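Local coordinates for protein PbICP-C (Plasmodium berghei, PDB 3PNR) that probably inhibits cysteine peptidases, as a Plasmodium member of the falstatin family of inhibitors of such enzymes, at residues Pro79-Pro83 / Glu84-Thr88. Numbering follows the deposited sequence.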
# COMPACT_ATOMS: atom_id res chain seq x y z
N PRO B 79 -19.40 -24.92 -1.39
CA PRO B 79 -18.43 -24.57 -0.34
C PRO B 79 -18.99 -23.62 0.71
O PRO B 79 -19.70 -22.66 0.39
CB PRO B 79 -17.30 -23.88 -1.13
CG PRO B 79 -17.70 -23.94 -2.59
CD PRO B 79 -19.18 -24.12 -2.60
N ILE B 80 -18.67 -23.88 1.97
CA ILE B 80 -19.03 -22.98 3.05
C ILE B 80 -17.84 -22.05 3.30
O ILE B 80 -16.74 -22.50 3.61
CB ILE B 80 -19.42 -23.74 4.34
CG1 ILE B 80 -20.15 -22.82 5.32
CG2 ILE B 80 -18.20 -24.39 4.99
CD1 ILE B 80 -21.53 -22.40 4.85
N ILE B 81 -18.06 -20.75 3.13
CA ILE B 81 -16.96 -19.78 3.17
C ILE B 81 -16.65 -19.25 4.56
O ILE B 81 -17.47 -18.55 5.15
CB ILE B 81 -17.24 -18.58 2.24
CG1 ILE B 81 -17.49 -19.05 0.81
CG2 ILE B 81 -16.07 -17.61 2.27
CD1 ILE B 81 -16.41 -19.95 0.27
N ASN B 82 -15.47 -19.57 5.07
CA ASN B 82 -15.00 -18.98 6.33
C ASN B 82 -13.62 -18.34 6.22
O ASN B 82 -12.60 -19.04 6.21
CB ASN B 82 -15.02 -20.01 7.46
CG ASN B 82 -14.90 -19.35 8.83
OD1 ASN B 82 -15.25 -18.18 9.00
ND2 ASN B 82 -14.39 -20.10 9.80
N PRO B 83 -13.58 -17.00 6.14
CA PRO B 83 -12.34 -16.21 6.02
C PRO B 83 -11.44 -16.40 7.23
O PRO B 83 -10.21 -16.29 7.11
CB PRO B 83 -12.85 -14.77 5.95
CG PRO B 83 -14.27 -14.88 5.46
CD PRO B 83 -14.78 -16.14 6.08
N GLU B 84 -12.03 -16.66 8.39
CA GLU B 84 -11.27 -17.04 9.57
C GLU B 84 -10.22 -18.09 9.20
O GLU B 84 -9.14 -18.13 9.78
CB GLU B 84 -12.21 -17.61 10.63
CG GLU B 84 -11.81 -17.30 12.06
CD GLU B 84 -12.55 -16.10 12.63
OE1 GLU B 84 -13.57 -15.70 12.03
OE2 GLU B 84 -12.12 -15.58 13.68
N ASN B 85 -10.55 -18.94 8.22
CA ASN B 85 -9.72 -20.09 7.89
C ASN B 85 -8.87 -19.96 6.63
O ASN B 85 -8.24 -20.93 6.20
CB ASN B 85 -10.57 -21.35 7.77
CG ASN B 85 -11.15 -21.79 9.10
OD1 ASN B 85 -10.53 -21.60 10.15
ND2 ASN B 85 -12.34 -22.37 9.06
N PHE B 86 -8.86 -18.77 6.04
CA PHE B 86 -8.00 -18.52 4.88
C PHE B 86 -6.53 -18.59 5.29
O PHE B 86 -6.19 -18.31 6.44
CB PHE B 86 -8.28 -17.16 4.25
CG PHE B 86 -9.65 -17.02 3.65
CD1 PHE B 86 -10.49 -18.11 3.53
CD2 PHE B 86 -10.08 -15.79 3.18
CE1 PHE B 86 -11.75 -17.98 2.97
CE2 PHE B 86 -11.34 -15.64 2.61
CZ PHE B 86 -12.18 -16.75 2.51
N PRO B 87 -5.67 -18.92 4.33
CA PRO B 87 -4.21 -18.98 4.49
C PRO B 87 -3.61 -17.61 4.87
O PRO B 87 -3.88 -16.61 4.21
CB PRO B 87 -3.71 -19.38 3.10
CG PRO B 87 -4.90 -19.87 2.35
CD PRO B 87 -6.08 -19.19 2.94
N THR B 88 -2.79 -17.59 5.92
CA THR B 88 -2.08 -16.37 6.30
C THR B 88 -0.81 -16.23 5.48
O THR B 88 -0.14 -15.20 5.52
CB THR B 88 -1.71 -16.37 7.80
OG1 THR B 88 -0.98 -17.56 8.11
CG2 THR B 88 -2.96 -16.32 8.66
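A single 3-10 turn, P83 to N85, interrupts the long loop between strands 68-75 and 95-96, and F86 folds back against it. An i to i+3 hydrogen bond closes the turn: F86 N donates to P83 O at 3.0 Å, nearly straight at the hydrogen (166°) but from well above the carbonyl plane. N85 N probably also donates to N82 O, though its position is less certain. Proline suits the first position of such a turn, since its ring restricts phi to values near the -62° found here and it has no N-H to leave without a partner. The principal contact across the turn is a CH-pi interaction: the backbone CA of P83 sits 3.3 Å from the F86 ring centroid, almost exactly on the ring normal. F86 can lie there because its CG stands beside the backbone N (chi1 -65°), which swings the ring back against P83. P83 CB rests 3.8 Å from F86 CE2, while I81 CG2 meets the ring edge at F86 CZ, 4.0 Å away. On the sheet side of the turn, I81 and F86 pack on strands 68-75, 159-168 and 178-186, where F86 touches L72, S166 and T179 and meets Y168 edge-to-face.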